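Local coordinates for protein putative O-GlcNAcase nagJ (PDB 6PV5) that probably cleaves N-acetylhexosamine residues from glycans as a family 84 glycoside hydrolase, this chain being the N-terminal, catalytic part of a longer multidomain protein, at residues G418-L423 with S432-N437; K466-A471 with E482-A487; D508-K513 with D613-K618. All coordinates share one frame; numbering follows the deposited sequence.

Interaction 1 of 3, residues G418-L423 with S432-N437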
loop_
_atom_site.group_PDB
_atom_site.type_symbol
_atom_site.label_atom_id
_atom_site.label_comp_id
_atom_site.label_asym_id
_atom_site.label_seq_id
_atom_site.Cartn_x
_atom_site.Cartn_y
_atom_site.Cartn_z
ATOM N N GLY A 418 -0.543 9.867 -3.950
ATOM C CA GLY A 418 -1.522 9.403 -4.925
ATOM C C GLY A 418 -1.889 7.917 -4.833
ATOM O O GLY A 418 -1.302 7.148 -4.066
ATOM N N PRO A 419 -2.854 7.448 -5.663
ATOM C CA PRO A 419 -3.210 6.030 -5.703
ATOM C C PRO A 419 -2.177 5.229 -6.490
ATOM O O PRO A 419 -1.484 5.761 -7.365
ATOM C CB PRO A 419 -4.560 6.038 -6.443
ATOM C CG PRO A 419 -4.418 7.207 -7.399
ATOM C CD PRO A 419 -3.653 8.258 -6.604
ATOM N N ILE A 420 -2.062 3.942 -6.141
ATOM C CA ILE A 420 -1.412 2.957 -7.003
ATOM C C ILE A 420 -1.977 3.122 -8.411
ATOM O O ILE A 420 -3.178 3.129 -8.610
ATOM C CB ILE A 420 -1.690 1.543 -6.456
ATOM C CG1 ILE A 420 -1.208 1.376 -5.007
ATOM C CG2 ILE A 420 -1.121 0.479 -7.388
ATOM C CD1 ILE A 420 0.227 1.798 -4.734
ATOM N N TYR A 421 -1.116 3.270 -9.403
ATOM C CA TYR A 421 -1.596 3.784 -10.677
ATOM C C TYR A 421 -0.925 3.024 -11.815
ATOM O O TYR A 421 0.270 2.737 -11.720
ATOM C CB TYR A 421 -1.249 5.279 -10.766
ATOM C CG TYR A 421 -1.974 6.048 -11.843
ATOM C CD1 TYR A 421 -3.285 6.469 -11.675
ATOM C CD2 TYR A 421 -1.339 6.362 -13.034
ATOM C CE1 TYR A 421 -3.950 7.198 -12.657
ATOM C CE2 TYR A 421 -1.985 7.073 -14.035
ATOM C CZ TYR A 421 -3.292 7.485 -13.839
ATOM O OH TYR A 421 -3.908 8.188 -14.825
ATOM N N ASP A 422 -1.698 2.704 -12.872
ATOM C CA ASP A 422 -1.179 2.128 -14.114
ATOM C C ASP A 422 -0.679 0.702 -13.868
ATOM O O ASP A 422 0.223 0.239 -14.548
ATOM C CB ASP A 422 0.004 2.917 -14.688
ATOM C CG ASP A 422 -0.334 4.150 -15.518
ATOM O OD1 ASP A 422 -1.486 4.226 -16.017
ATOM O OD2 ASP A 422 0.582 5.027 -15.675
ATOM N N LEU A 423 -1.230 0.006 -12.877
ATOM C CA LEU A 423 -0.931 -1.416 -12.765
ATOM C C LEU A 423 -2.044 -2.206 -13.455
ATOM O O LEU A 423 -3.220 -1.941 -13.253
ATOM C CB LEU A 423 -0.813 -1.818 -11.296
ATOM C CG LEU A 423 0.358 -1.223 -10.503
ATOM C CD1 LEU A 423 0.512 -1.990 -9.198
ATOM C CD2 LEU A 423 1.670 -1.232 -11.290
ATOM N N SER A 432 1.448 -13.217 -8.376
ATOM C CA SER A 432 0.770 -13.797 -7.218
ATOM C C SER A 432 0.946 -12.931 -5.970
ATOM O O SER A 432 0.304 -13.173 -4.941
ATOM C CB SER A 432 1.326 -15.179 -6.939
ATOM O OG SER A 432 2.732 -15.094 -6.704
ATOM N N GLY A 433 1.883 -11.978 -6.030
ATOM C CA GLY A 433 2.137 -11.109 -4.889
ATOM C C GLY A 433 2.244 -9.638 -5.291
ATOM O O GLY A 433 2.845 -9.306 -6.313
ATOM N N PHE A 434 1.649 -8.777 -4.465
ATOM C CA PHE A 434 1.782 -7.339 -4.612
ATOM C C PHE A 434 2.373 -6.727 -3.333
ATOM O O PHE A 434 1.836 -6.895 -2.244
ATOM C CB PHE A 434 0.439 -6.738 -5.025
ATOM C CG PHE A 434 0.500 -5.241 -5.187
ATOM C CD1 PHE A 434 1.317 -4.671 -6.152
ATOM C CD2 PHE A 434 -0.258 -4.406 -4.378
ATOM C CE1 PHE A 434 1.385 -3.294 -6.302
ATOM C CE2 PHE A 434 -0.172 -3.026 -4.516
ATOM C CZ PHE A 434 0.648 -2.473 -5.477
ATOM N N ILE A 435 3.512 -6.046 -3.475
ATOM C CA ILE A 435 4.277 -5.539 -2.349
ATOM C C ILE A 435 4.531 -4.043 -2.535
ATOM O O ILE A 435 5.144 -3.626 -3.520
ATOM C CB ILE A 435 5.603 -6.307 -2.235
ATOM C CG1 ILE A 435 5.375 -7.820 -2.150
ATOM C CG2 ILE A 435 6.436 -5.793 -1.072
ATOM C CD1 ILE A 435 6.434 -8.605 -2.881
ATOM N N VAL A 436 4.055 -3.247 -1.575
ATOM C CA VAL A 436 4.214 -1.797 -1.586
ATOM C C VAL A 436 5.458 -1.404 -0.803
ATOM O O VAL A 436 5.646 -1.852 0.325
ATOM C CB VAL A 436 2.991 -1.105 -0.980
ATOM C CG1 VAL A 436 3.211 0.405 -0.874
ATOM C CG2 VAL A 436 1.746 -1.440 -1.777
ATOM N N ASN A 437 6.330 -0.629 -1.450
ATOM C CA ASN A 437 7.467 -0.010 -0.795
ATOM C C ASN A 437 7.078 1.435 -0.455
ATOM O O ASN A 437 6.830 2.241 -1.350
ATOM C CB ASN A 437 8.717 -0.063 -1.671
ATOM C CG ASN A 437 9.995 0.234 -0.911
ATOM O OD1 ASN A 437 10.006 0.222 0.320
ATOM N ND2 ASN A 437 11.069 0.525 -1.624
#
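Leu423 and Ile420 meet the same side chain, the ring of Phe434, through one methyl group each. The closer approach is Leu423 CD1 to Phe434 CE1 at 3.3 Å, a tight carbon-carbon contact, with Phe434 CZ 3.8 Å from that same CD1. Ile420 reaches the ring through its CG2 branch, which lies 3.9 Å from Phe434 CZ. Neither methyl sits squarely over the ring or level with its plane; both come at a slant and gather at the far end of the phenyl group.

The backbones stay well apart, with the CA atoms of Ile420 and Val436 9.1 Å from each other, so side chains alone bridge the gap. Phe434 extends toward the loop with CG anti to its backbone N (chi1 180°). On Ile420 a chi1 of -58° sets CG1 beside the backbone N and leaves CG2 as the branch that meets the phenylalanine, the two side chains approaching from opposite directions.

No hydrogen bond joins the segments, and all three residues are buried. Tyr455 of helix 446-457 adds an edge-to-face contact to Phe434, while Thr451 and Tyr462 bind the backbone N and O of Ile420. Gly433 pairs with Leu401 of strand 399-403 and Phe434 with Met188 of strand 188-192, so strand 431-436 closes the parallel sheet as the eighth strand of the family 84 (beta/alpha)8 barrel, here packed against the irregular connection from strand 399-403.

Interaction 2 of 3, residues K466-A471 with E482-A487. With EDO (1,2-ethanediol), chain C.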
loop_
_atom_site.group_PDB
_atom_site.type_symbol
_atom_site.label_atom_id
_atom_site.label_comp_id
_atom_site.label_asym_id
_atom_site.label_seq_id
_atom_site.Cartn_x
_atom_site.Cartn_y
_atom_site.Cartn_z
ATOM N N LYS A 466 -11.326 6.506 -7.773
ATOM C CA LYS A 466 -12.377 6.216 -6.814
ATOM C C LYS A 466 -11.751 5.598 -5.559
ATOM O O LYS A 466 -12.176 5.860 -4.438
ATOM C CB LYS A 466 -13.491 5.395 -7.479
ATOM N N SER A 467 -10.736 4.760 -5.750
ATOM C CA SER A 467 -10.026 4.152 -4.638
ATOM C C SER A 467 -9.326 5.234 -3.806
ATOM O O SER A 467 -9.394 5.209 -2.588
ATOM C CB SER A 467 -9.032 3.152 -5.155
ATOM O OG SER A 467 -8.437 2.445 -4.084
ATOM N N TRP A 468 -8.660 6.180 -4.485
ATOM C CA TRP A 468 -7.970 7.297 -3.853
ATOM C C TRP A 468 -8.930 8.104 -2.982
ATOM O O TRP A 468 -8.610 8.441 -1.850
ATOM C CB TRP A 468 -7.376 8.168 -4.957
ATOM C CG TRP A 468 -6.392 9.206 -4.522
ATOM C CD1 TRP A 468 -5.412 9.103 -3.574
ATOM C CD2 TRP A 468 -6.243 10.494 -5.139
ATOM N NE1 TRP A 468 -4.685 10.263 -3.542
ATOM C CE2 TRP A 468 -5.162 11.128 -4.496
ATOM C CE3 TRP A 468 -6.893 11.146 -6.201
ATOM C CZ2 TRP A 468 -4.740 12.407 -4.869
ATOM C CZ3 TRP A 468 -6.497 12.423 -6.552
ATOM C CH2 TRP A 468 -5.417 13.033 -5.898
ATOM N N ASP A 469 -10.122 8.394 -3.511
ATOM C CA ASP A 469 -11.131 9.101 -2.733
ATOM C C ASP A 469 -11.403 8.405 -1.401
ATOM O O ASP A 469 -11.498 9.086 -0.377
ATOM C CB ASP A 469 -12.420 9.380 -3.516
ATOM C CG ASP A 469 -12.237 10.345 -4.674
ATOM O OD1 ASP A 469 -11.271 11.143 -4.637
ATOM O OD2 ASP A 469 -13.063 10.291 -5.613
ATOM N N LYS A 470 -11.552 7.070 -1.418
ATOM C CA LYS A 470 -11.892 6.341 -0.204
ATOM C C LYS A 470 -10.717 6.340 0.764
ATOM O O LYS A 470 -10.919 6.411 1.972
ATOM C CB LYS A 470 -12.241 4.868 -0.460
ATOM C CG LYS A 470 -13.548 4.636 -1.209
ATOM C CD LYS A 470 -14.787 4.826 -0.350
ATOM C CE LYS A 470 -16.074 4.633 -1.129
ATOM N NZ LYS A 470 -15.918 3.582 -2.165
ATOM N N ALA A 471 -9.500 6.199 0.242
ATOM C CA ALA A 471 -8.345 6.179 1.131
ATOM C C ALA A 471 -8.163 7.539 1.812
ATOM O O ALA A 471 -7.797 7.605 2.984
ATOM C CB ALA A 471 -7.101 5.775 0.376
ATOM N N GLU A 482 -10.480 19.062 1.524
ATOM C CA GLU A 482 -9.327 19.945 1.610
ATOM C C GLU A 482 -8.065 19.137 1.302
ATOM O O GLU A 482 -7.198 19.592 0.567
ATOM C CB GLU A 482 -9.210 20.548 3.018
ATOM C CG GLU A 482 -10.286 21.586 3.315
ATOM C CD GLU A 482 -11.628 21.054 3.790
ATOM O OE1 GLU A 482 -11.811 19.818 3.852
ATOM O OE2 GLU A 482 -12.492 21.883 4.109
ATOM N N PHE A 483 -7.990 17.916 1.839
ATOM C CA PHE A 483 -6.812 17.082 1.642
ATOM C C PHE A 483 -6.597 16.732 0.164
ATOM O O PHE A 483 -5.475 16.786 -0.336
ATOM C CB PHE A 483 -6.879 15.819 2.508
ATOM C CG PHE A 483 -5.509 15.219 2.688
ATOM C CD1 PHE A 483 -4.975 14.380 1.720
ATOM C CD2 PHE A 483 -4.729 15.556 3.791
ATOM C CE1 PHE A 483 -3.690 13.865 1.859
ATOM C CE2 PHE A 483 -3.447 15.036 3.928
ATOM C CZ PHE A 483 -2.923 14.189 2.958
ATOM N N LYS A 484 -7.670 16.338 -0.533
ATOM C CA LYS A 484 -7.550 15.940 -1.927
ATOM C C LYS A 484 -7.056 17.113 -2.776
ATOM O O LYS A 484 -6.204 16.917 -3.640
ATOM C CB LYS A 484 -8.874 15.383 -2.466
ATOM C CG LYS A 484 -8.769 14.872 -3.904
ATOM C CD LYS A 484 -10.053 14.321 -4.451
ATOM C CE LYS A 484 -9.920 13.842 -5.888
ATOM N NZ LYS A 484 -11.168 13.166 -6.316
ATOM N N ILE A 485 -7.577 18.322 -2.511
ATOM C CA ILE A 485 -7.107 19.530 -3.181
ATOM C C ILE A 485 -5.586 19.643 -3.057
ATOM O O ILE A 485 -4.912 19.982 -4.030
ATOM C CB ILE A 485 -7.846 20.792 -2.681
ATOM C CG1 ILE A 485 -9.328 20.780 -3.092
ATOM C CG2 ILE A 485 -7.131 22.042 -3.173
ATOM C CD1 ILE A 485 -10.214 21.769 -2.330
ATOM N N PHE A 486 -5.042 19.327 -1.874
ATOM C CA PHE A 486 -3.598 19.353 -1.652
ATOM C C PHE A 486 -2.927 18.165 -2.351
ATOM O O PHE A 486 -1.948 18.325 -3.091
ATOM C CB PHE A 486 -3.358 19.339 -0.133
ATOM C CG PHE A 486 -1.929 19.158 0.310
ATOM C CD1 PHE A 486 -1.019 20.203 0.207
ATOM C CD2 PHE A 486 -1.503 17.956 0.863
ATOM C CE1 PHE A 486 0.296 20.045 0.637
ATOM C CE2 PHE A 486 -0.190 17.791 1.282
ATOM C CZ PHE A 486 0.710 18.840 1.176
ATOM N N ALA A 487 -3.452 16.958 -2.096
ATOM C CA ALA A 487 -2.832 15.732 -2.594
ATOM C C ALA A 487 -2.820 15.694 -4.127
ATOM O O ALA A 487 -1.917 15.119 -4.729
ATOM C CB ALA A 487 -3.551 14.531 -2.024
HETATM C C1 EDO C . -11.752 12.494 -1.070
HETATM O O1 EDO C . -12.513 11.610 -0.255
HETATM C C2 EDO C . -12.553 13.342 -1.994
HETATM O O2 EDO C . -13.839 13.690 -1.497
#
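Lys484 crosses the indole of Trp468 at a slant, its CG over one face of the ring and its CE 3.8 Å from Trp468 CZ3, before ending at Asp469. With CG anti to the backbone N (chi1 -176°) and every later bond extended, the lysine reaches across to helix 464-476 at full length. There NZ donates to Asp469 OD1 at 2.6 Å, a salt bridge that uses the syn lone pair of that oxygen; OD2 of Asp469 is a longer 3.5 Å from Lys484 NZ.

These two consecutive helices, 464-476 and 480-487, are joined by a short turn, and their segment axes make an angle of 127° with a closest approach of 10.9 Å. The first packs on helix 446-457, which follows the last barrel strand, and the second faces the long helices 521-544 and 548-579, so the pair leads from the barrel into the helical region.

Trp468 also meets Ala487, with its CZ2 3.7 Å from the alanine CB and the backbone C of Ala487 in the plane of the ring at its edge. Next to this rim, Trp468 NE1 is hydrogen-bonded to Leu417 O, which, with the Ala487 contact, would hold the ring in this rotation. A 1,2-ethanediol, probably carried over from the crystallisation solution, donates from O1 to Asp469 O at 2.7 Å and rests its C2 3.6 Å from Lys484 CD; Glu481 OE2 also binds it.

Interaction 3 of 3, residues D508-K513 with D613-K618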
loop_
_atom_site.group_PDB
_atom_site.type_symbol
_atom_site.label_atom_id
_atom_site.label_comp_id
_atom_site.label_asym_id
_atom_site.label_seq_id
_atom_site.Cartn_x
_atom_site.Cartn_y
_atom_site.Cartn_z
ATOM N N ASP A 508 -2.096 24.312 -20.672
ATOM C CA ASP A 508 -1.573 24.018 -22.001
ATOM C C ASP A 508 -2.459 24.681 -23.059
ATOM O O ASP A 508 -1.975 25.183 -24.083
ATOM C CB ASP A 508 -1.459 22.505 -22.204
ATOM C CG ASP A 508 -0.366 21.848 -21.354
ATOM O OD1 ASP A 508 0.515 22.584 -20.843
ATOM O OD2 ASP A 508 -0.391 20.594 -21.214
ATOM N N SER A 509 -3.768 24.649 -22.792
ATOM C CA SER A 509 -4.795 25.226 -23.649
ATOM C C SER A 509 -4.717 26.755 -23.597
ATOM O O SER A 509 -4.861 27.425 -24.618
ATOM C CB SER A 509 -6.170 24.670 -23.263
ATOM O OG SER A 509 -7.220 25.588 -23.520
ATOM N N LEU A 510 -4.466 27.294 -22.397
ATOM C CA LEU A 510 -4.345 28.726 -22.207
ATOM C C LEU A 510 -3.212 29.259 -23.086
ATOM O O LEU A 510 -3.400 30.263 -23.780
ATOM C CB LEU A 510 -4.106 29.022 -20.726
ATOM C CG LEU A 510 -3.899 30.485 -20.333
ATOM C CD1 LEU A 510 -4.423 30.713 -18.931
ATOM C CD2 LEU A 510 -2.435 30.889 -20.401
ATOM N N TRP A 511 -2.058 28.580 -23.072
ATOM C CA TRP A 511 -0.888 29.119 -23.748
ATOM C C TRP A 511 -1.084 29.184 -25.258
ATOM O O TRP A 511 -0.524 30.072 -25.897
ATOM C CB TRP A 511 0.414 28.402 -23.380
ATOM C CG TRP A 511 0.915 28.745 -22.009
ATOM C CD1 TRP A 511 1.253 27.866 -21.015
ATOM C CD2 TRP A 511 1.136 30.064 -21.474
ATOM N NE1 TRP A 511 1.680 28.546 -19.905
ATOM C CE2 TRP A 511 1.610 29.894 -20.151
ATOM C CE3 TRP A 511 0.985 31.368 -21.975
ATOM C CZ2 TRP A 511 1.926 30.983 -19.333
ATOM C CZ3 TRP A 511 1.281 32.444 -21.161
ATOM C CH2 TRP A 511 1.752 32.248 -19.856
ATOM N N GLU A 512 -1.847 28.235 -25.812
ATOM C CA GLU A 512 -2.125 28.208 -27.239
ATOM C C GLU A 512 -2.994 29.412 -27.607
ATOM O O GLU A 512 -2.724 30.094 -28.586
ATOM C CB GLU A 512 -2.852 26.913 -27.623
ATOM C CG GLU A 512 -1.959 25.686 -27.646
ATOM C CD GLU A 512 -1.248 25.429 -28.961
ATOM O OE1 GLU A 512 -1.939 25.369 -30.006
ATOM O OE2 GLU A 512 -0.004 25.273 -28.940
ATOM N N LYS A 513 -4.030 29.674 -26.802
ATOM C CA LYS A 513 -4.926 30.804 -27.011
ATOM C C LYS A 513 -4.189 32.130 -26.830
ATOM O O LYS A 513 -4.449 33.098 -27.541
ATOM C CB LYS A 513 -6.117 30.714 -26.058
ATOM C CG LYS A 513 -7.075 29.583 -26.391
ATOM C CD LYS A 513 -8.218 29.424 -25.415
ATOM C CE LYS A 513 -8.982 28.140 -25.677
ATOM N NZ LYS A 513 -10.200 28.051 -24.842
ATOM N N ASP A 613 4.210 25.242 -10.875
ATOM C CA ASP A 613 5.496 25.894 -10.786
ATOM C C ASP A 613 5.939 26.442 -12.153
ATOM O O ASP A 613 6.304 27.617 -12.252
ATOM C CB ASP A 613 6.514 25.000 -10.073
ATOM C CG ASP A 613 7.837 25.710 -9.842
ATOM O OD1 ASP A 613 8.559 25.890 -10.817
ATOM O OD2 ASP A 613 8.095 26.116 -8.704
ATOM N N PRO A 614 6.021 25.634 -13.244
ATOM C CA PRO A 614 6.382 26.180 -14.555
ATOM C C PRO A 614 5.448 27.265 -15.091
ATOM O O PRO A 614 5.878 28.140 -15.858
ATOM C CB PRO A 614 6.394 24.976 -15.516
ATOM C CG PRO A 614 5.670 23.852 -14.734
ATOM C CD PRO A 614 5.886 24.166 -13.270
ATOM N N PHE A 615 4.165 27.173 -14.723
ATOM C CA PHE A 615 3.205 28.184 -15.125
ATOM C C PHE A 615 3.624 29.551 -14.563
ATOM O O PHE A 615 3.786 30.513 -15.303
ATOM C CB PHE A 615 1.781 27.847 -14.673
ATOM C CG PHE A 615 0.802 28.974 -14.931
ATOM C CD1 PHE A 615 0.449 29.322 -16.231
ATOM C CD2 PHE A 615 0.268 29.718 -13.884
ATOM C CE1 PHE A 615 -0.449 30.356 -16.477
ATOM C CE2 PHE A 615 -0.626 30.758 -14.132
ATOM C CZ PHE A 615 -0.964 31.084 -15.428
ATOM N N ILE A 616 3.814 29.634 -13.253
ATOM C CA ILE A 616 4.216 30.884 -12.639
ATOM C C ILE A 616 5.544 31.372 -13.218
ATOM O O ILE A 616 5.687 32.559 -13.480
ATOM C CB ILE A 616 4.253 30.731 -11.115
ATOM C CG1 ILE A 616 2.845 30.432 -10.602
ATOM C CG2 ILE A 616 4.839 31.989 -10.470
ATOM C CD1 ILE A 616 2.848 29.605 -9.325
ATOM N N ARG A 617 6.497 30.464 -13.468
ATOM C CA ARG A 617 7.777 30.891 -14.005
ATOM C C ARG A 617 7.644 31.354 -15.454
ATOM O O ARG A 617 8.401 32.217 -15.869
ATOM C CB ARG A 617 8.861 29.811 -13.890
ATOM C CG ARG A 617 9.325 29.573 -12.460
ATOM C CD ARG A 617 10.337 28.444 -12.325
ATOM N NE ARG A 617 10.152 27.853 -11.006
ATOM C CZ ARG A 617 10.674 28.337 -9.882
ATOM N NH1 ARG A 617 11.466 29.394 -9.924
ATOM N NH2 ARG A 617 10.438 27.734 -8.727
ATOM N N LYS A 618 6.730 30.764 -16.232
ATOM C CA LYS A 618 6.562 31.178 -17.617
ATOM C C LYS A 618 5.981 32.590 -17.680
ATOM O O LYS A 618 6.354 33.372 -18.538
ATOM C CB LYS A 618 5.631 30.242 -18.389
ATOM C CG LYS A 618 5.649 30.411 -19.904
ATOM C CD LYS A 618 4.990 29.273 -20.657
ATOM C CE LYS A 618 4.553 29.703 -22.043
ATOM N NZ LYS A 618 4.025 28.578 -22.858
#
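On the same helix as the Lys618 that lies over Trp511, Asp613 OD2 is held by two groups: Arg617 NH2 at 2.8 Å, and the hydroxyl of Tyr564 from helix 548-579. The arginine takes the carboxylate side-on, one turn along the helix, with NE directed to Asp613 OD1 and NH2 to the syn lone pair of OD2. Asp601 gives Arg617 NH2 a second salt bridge, so the guanidinium links two acids.

Across the contact the main meeting is a cation-pi interaction. Lys618 NZ stands 3.4 Å from the centroid of the five-membered ring of Trp511, 17° off the ring normal. CE follows with a CH-pi contact of 3.5 Å to that same centroid, and CD passes 3.5 Å from Trp511 NE1. A chi1 of -167°, with CG anti to the backbone N and an extended chain beyond it, lays the lysine along the indole, roughly antiparallel to the direction in which the tryptophan leaves its helix. Leu510 CD2 occupies the other face of the indole, displaced toward its rim.

Beneath this layer Phe615 is buried. Its CE1 is 3.8 Å from Trp511 CZ2, and the planes of the phenyl and the six-membered ring are inclined at 43°. Leu510 CD2 meets the phenyl edge, 4.4 Å from Phe615 CE1.

Helices 501-515 and 612-619 are thus joined in the all-helical region by side chains alone, their segment axes 12.3 Å apart. Because Trp511 and Lys618 both touch a crystal neighbour, the lysine pose may partly reflect the lattice; if kept in solution, the ammonium would probably gain electrostatic stabilisation from the indole face while its methylenes cover the aromatic surface.

Overall arrangement
From the N terminus, the chain first builds a mixed-sheet domain and then the barrel, whose last two strands are connected by the loop carrying 418-423. Interaction 1 closes a short loop of eight residues. Interaction 2 closes another, of ten residues, between successive helices, and interaction 3 spans 99 mostly helical residues to bring the last helix of this chain, 612-619, beside 501-515. The three are in series, with no nesting or crossing. Interactions 1 and 2 touch where Gly418 and Pro419 pack on Trp468, tying the barrel to its trailing helices; interaction 3 stands apart in the helical region, about 12 Å from interaction 2 at the nearest atoms.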